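Local coordinates for inactive dihydroorotase-like domain (Chaetomium thermophilum, PDB 5NNL), which is built on a beta/alpha barrel of the kind found in the amidohydrolase superfamily and is catalytically inactive, at residues Ile42-Val47 with Cys72-Ser77; Ala155-Asp160 with Phe196-Glu201. One frame throughout, in Å; residues are numbered along the deposited sequence.

Contact 1: residues Ile42-Val47 with Cys72-Ser77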
# COMPACT_ATOMS: atom_id res chain seq x y z
N ILE A 42 -5.65 -1.59 6.61
CA ILE A 42 -5.14 -1.62 5.24
C ILE A 42 -6.10 -0.86 4.33
O ILE A 42 -7.32 -0.95 4.48
CB ILE A 42 -4.95 -3.07 4.73
CG1 ILE A 42 -6.29 -3.81 4.67
CG2 ILE A 42 -3.96 -3.81 5.61
CD1 ILE A 42 -6.21 -5.18 4.00
N ARG A 43 -5.53 -0.10 3.40
CA ARG A 43 -6.29 0.46 2.30
C ARG A 43 -6.24 -0.51 1.13
O ARG A 43 -5.16 -0.96 0.74
CB ARG A 43 -5.74 1.83 1.88
CG ARG A 43 -6.26 2.31 0.53
CD ARG A 43 -5.72 3.67 0.13
NE ARG A 43 -6.08 3.96 -1.26
CZ ARG A 43 -5.45 3.44 -2.31
NH1 ARG A 43 -4.42 2.61 -2.14
NH2 ARG A 43 -5.86 3.74 -3.54
N ILE A 44 -7.40 -0.83 0.59
CA ILE A 44 -7.52 -1.78 -0.50
C ILE A 44 -7.30 -1.05 -1.82
O ILE A 44 -7.97 -0.05 -2.10
CB ILE A 44 -8.89 -2.49 -0.47
CG1 ILE A 44 -9.17 -3.05 0.93
CG2 ILE A 44 -8.94 -3.58 -1.52
CD1 ILE A 44 -8.13 -4.03 1.43
N MET A 45 -6.37 -1.55 -2.62
CA MET A 45 -6.09 -0.95 -3.92
C MET A 45 -7.30 -1.12 -4.83
O MET A 45 -7.71 -2.25 -5.08
CB MET A 45 -4.86 -1.59 -4.55
CG MET A 45 -3.59 -1.42 -3.72
SD MET A 45 -2.14 -2.18 -4.47
CE MET A 45 -1.93 -1.14 -5.92
N PRO A 46 -7.89 -0.03 -5.34
CA PRO A 46 -9.11 -0.18 -6.15
C PRO A 46 -8.90 -0.93 -7.46
O PRO A 46 -9.88 -1.41 -8.04
CB PRO A 46 -9.55 1.27 -6.40
CG PRO A 46 -8.31 2.09 -6.23
CD PRO A 46 -7.46 1.37 -5.22
N VAL A 47 -7.67 -1.05 -7.94
CA VAL A 47 -7.37 -1.77 -9.18
C VAL A 47 -6.93 -3.18 -8.80
O VAL A 47 -5.94 -3.36 -8.08
CB VAL A 47 -6.29 -1.04 -10.00
CG1 VAL A 47 -5.86 -1.88 -11.21
CG2 VAL A 47 -6.81 0.33 -10.46
N CYS A 72 -8.94 -7.65 9.77
CA CYS A 72 -8.38 -6.35 10.13
C CYS A 72 -9.37 -5.30 9.63
O CYS A 72 -10.30 -5.60 8.89
CB CYS A 72 -6.98 -6.15 9.53
SG CYS A 72 -6.91 -6.06 7.73
N ASP A 73 -9.17 -4.06 10.07
CA ASP A 73 -9.97 -2.96 9.54
C ASP A 73 -9.45 -2.54 8.17
O ASP A 73 -8.29 -2.79 7.81
CB ASP A 73 -9.95 -1.77 10.50
CG ASP A 73 -10.61 -2.09 11.83
OD1 ASP A 73 -11.39 -3.07 11.89
OD2 ASP A 73 -10.35 -1.37 12.82
N PHE A 74 -10.32 -1.91 7.39
CA PHE A 74 -9.93 -1.58 6.02
C PHE A 74 -10.76 -0.41 5.51
O PHE A 74 -11.83 -0.09 6.04
CB PHE A 74 -10.09 -2.79 5.09
CG PHE A 74 -11.51 -3.14 4.77
CD1 PHE A 74 -12.26 -3.94 5.61
CD2 PHE A 74 -12.10 -2.67 3.60
CE1 PHE A 74 -13.57 -4.26 5.31
CE2 PHE A 74 -13.41 -2.98 3.30
CZ PHE A 74 -14.14 -3.78 4.15
N ASN A 75 -10.21 0.23 4.48
CA ASN A 75 -10.89 1.26 3.71
C ASN A 75 -10.90 0.82 2.26
O ASN A 75 -9.92 0.25 1.77
CB ASN A 75 -10.17 2.61 3.83
CG ASN A 75 -10.95 3.62 4.65
OD1 ASN A 75 -12.16 3.75 4.51
ND2 ASN A 75 -10.24 4.35 5.51
N LEU A 76 -12.01 1.07 1.57
CA LEU A 76 -12.03 0.91 0.13
C LEU A 76 -11.59 2.20 -0.54
O LEU A 76 -11.43 3.25 0.10
CB LEU A 76 -13.42 0.50 -0.36
CG LEU A 76 -13.87 -0.94 -0.05
CD1 LEU A 76 -15.30 -1.16 -0.50
CD2 LEU A 76 -12.95 -1.95 -0.71
N SER A 77 -11.37 2.12 -1.84
CA SER A 77 -10.97 3.26 -2.65
C SER A 77 -11.61 3.09 -4.01
O SER A 77 -12.18 2.04 -4.32
CB SER A 77 -9.45 3.38 -2.73
OG SER A 77 -9.04 4.57 -3.39
O HOH W 1 -10.50 -0.38 -2.99
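Ile-42 and Arg-43 pair in parallel with Phe-74 and Asn-75 where strands 39-44 and 73-79 run as neighbours in the beta/alpha barrel, joined through helix 56-64 in a beta-alpha-beta unit. The short strand axes come within 4.8 Å and diverge by 39°. Ile-42 takes part twice, giving its N to Asp-73 O and receiving Asn-75 N on its O. The next rung, Ile-44 N to Asn-75 O, is straighter (3.0 Å, 173° at the hydrogen). Beyond it the backbones part, and a water takes over, donating to Ile-44 O (2.7 Å) and accepting from Ser-77 N (2.9 Å).

Ile-42 and Phe-74 share one sheet face, where Ile-42 and Ile-44 also pack on helix 26-37. Ile-42 CG1 lies between the backbone N and carbonyl carbon (chi1 63°), next to Cys-72 SG at 3.8 Å; Ile-44 CG1 meets Phe-74 CD2 obliquely at 4.0 Å. Leu-76 leans on helix 56-64.

Arg-43 and Asn-75 occupy the other face. Asn-75 OD1 bonds to Ser-337 OG, in the last modelled residue, while Ser-97 OG bonds to both Arg-43 NE and Ser-77 OG. Ser-77 OG lies at the edge of the Arg-43 guanidinium, near its plane, and takes a weak hydrogen bond from Arg-43 NH2 (3.3 Å).

Contact 2: residues Ala155-Asp160 with Phe196-Glu201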
# COMPACT_ATOMS: atom_id res chain seq x y z
N ALA A 155 4.11 4.14 -4.97
CA ALA A 155 5.04 3.23 -5.64
C ALA A 155 6.08 4.00 -6.46
O ALA A 155 6.38 3.67 -7.60
CB ALA A 155 4.28 2.24 -6.52
N VAL A 156 6.65 5.04 -5.84
CA VAL A 156 7.74 5.75 -6.49
C VAL A 156 8.91 4.79 -6.67
O VAL A 156 9.25 4.00 -5.78
CB VAL A 156 8.16 6.99 -5.67
CG1 VAL A 156 9.27 7.75 -6.39
CG2 VAL A 156 6.95 7.91 -5.45
N THR A 157 9.53 4.85 -7.86
CA THR A 157 10.57 3.90 -8.24
C THR A 157 11.82 4.54 -8.83
O THR A 157 12.87 3.90 -8.80
CB THR A 157 10.02 2.88 -9.25
OG1 THR A 157 8.77 2.35 -8.78
CG2 THR A 157 11.00 1.73 -9.44
N THR A 158 11.75 5.76 -9.36
CA THR A 158 12.85 6.32 -10.12
C THR A 158 13.51 7.49 -9.40
O THR A 158 12.88 8.20 -8.61
CB THR A 158 12.39 6.80 -11.50
OG1 THR A 158 11.45 7.88 -11.35
CG2 THR A 158 11.74 5.66 -12.28
N LYS A 159 14.79 7.68 -9.69
CA LYS A 159 15.52 8.86 -9.25
C LYS A 159 14.83 10.13 -9.73
O LYS A 159 14.65 11.08 -8.95
CB LYS A 159 16.95 8.80 -9.79
CG LYS A 159 17.81 10.00 -9.49
CD LYS A 159 19.19 9.82 -10.11
CE LYS A 159 20.18 10.81 -9.56
NZ LYS A 159 21.50 10.71 -10.26
N ASP A 160 14.44 10.17 -11.00
CA ASP A 160 13.82 11.36 -11.57
C ASP A 160 12.57 11.76 -10.78
O ASP A 160 12.36 12.93 -10.47
CB ASP A 160 13.46 11.12 -13.04
CG ASP A 160 14.69 11.01 -13.93
OD1 ASP A 160 15.76 11.54 -13.56
OD2 ASP A 160 14.57 10.42 -15.03
N PHE A 196 9.62 -3.06 -14.16
CA PHE A 196 8.86 -2.41 -13.10
C PHE A 196 9.65 -2.28 -11.81
O PHE A 196 9.23 -1.55 -10.91
CB PHE A 196 7.55 -3.18 -12.83
CG PHE A 196 7.73 -4.67 -12.74
CD1 PHE A 196 8.10 -5.26 -11.54
CD2 PHE A 196 7.54 -5.47 -13.85
CE1 PHE A 196 8.28 -6.63 -11.46
CE2 PHE A 196 7.71 -6.84 -13.77
CZ PHE A 196 8.08 -7.42 -12.58
N LEU A 197 10.79 -2.97 -11.70
CA LEU A 197 11.70 -2.75 -10.60
C LEU A 197 12.61 -1.57 -10.89
O LEU A 197 12.84 -1.22 -12.05
CB LEU A 197 12.55 -4.00 -10.36
CG LEU A 197 11.86 -5.25 -9.80
CD1 LEU A 197 12.86 -6.40 -9.76
CD2 LEU A 197 11.29 -4.99 -8.42
N PRO A 198 13.16 -0.93 -9.86
CA PRO A 198 14.11 0.16 -10.09
C PRO A 198 15.44 -0.36 -10.63
O PRO A 198 15.83 -1.50 -10.37
CB PRO A 198 14.29 0.78 -8.70
CG PRO A 198 14.03 -0.36 -7.77
CD PRO A 198 12.93 -1.16 -8.42
N THR A 199 16.13 0.50 -11.37
CA THR A 199 17.51 0.22 -11.70
C THR A 199 18.35 0.36 -10.43
O THR A 199 17.90 0.96 -9.45
CB THR A 199 18.03 1.19 -12.77
OG1 THR A 199 18.10 2.51 -12.23
CG2 THR A 199 17.13 1.18 -14.00
N PRO A 200 19.56 -0.20 -10.41
CA PRO A 200 20.43 0.01 -9.25
C PRO A 200 20.62 1.49 -8.91
O PRO A 200 20.66 1.84 -7.73
CB PRO A 200 21.75 -0.65 -9.68
CG PRO A 200 21.32 -1.72 -10.62
CD PRO A 200 20.13 -1.17 -11.37
N GLU A 201 20.71 2.36 -9.92
CA GLU A 201 20.84 3.79 -9.65
C GLU A 201 19.55 4.36 -9.08
O GLU A 201 19.58 5.20 -8.17
CB GLU A 201 21.24 4.54 -10.92
CG GLU A 201 21.20 6.06 -10.74
CD GLU A 201 22.00 6.81 -11.79
OE1 GLU A 201 22.64 6.15 -12.64
OE2 GLU A 201 21.98 8.06 -11.77
O HOH W 2 9.55 -0.54 -8.07
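The Thr-157 methyl sits over one face of the Pro-198 ring, CG2 lying 3.5 Å from Pro-198 CB and about as far from the ring nitrogen, the two side chains crossing at about a right angle. The Glu-201 carboxylate is met by Lys-159 at one oxygen: NZ reaches OE2 at 3.1 Å, nearly in line with the C-O bond, in a salt bridge. The Phe-196 ring turns from the contact to pack on helix 221-228.

Thr-157 CG2 is anti to the backbone N, which turns the methyl to the proline and leaves OG1 beside the backbone N. That hydroxyl donates to Ala-155 O (3.0 Å) from above the carbonyl plane and accepts from a water, 3.1 Å from OG1, that also donates to Phe-196 O. The extended chain of Lys-159 passes its CD within 3.7 Å of Glu-201 OE2.

Both segments lead into helices through N-cap threonines: Thr-158 OG1 caps Asp-161 N, Thr-199 OG1 caps Asp-202 N. Asp-202 OD1 in turn accepts a hydrogen bond from Lys-159 N, tying the two starts together. Such side-by-side helix beginnings suit neighbouring beta-alpha connections of a beta/alpha barrel, here those after strands 151-153 and 175-180.

The two contacts belong to different sectors of the barrel, and contact 1 closes along the chain before contact 2 opens. Their centres are 25 Å apart and their nearest atoms about 7 Å, without touching. All ten touching residues of contact 1 are buried; its centre is about 9 Å from the centre of the chain, and it joins adjacent strands directly. Contact 2, about 17 Å from that centre and partly buried, instead joins the connections that follow strands 151-153 and 175-180; between contact 1's strand 73-79 and strand 151-153 the strand order places 98-100 and 128-130. The Cys-191 to Cys-194 disulfide lies just before Phe-196 in the sequence, so segment 196-201 begins two residues after this loop.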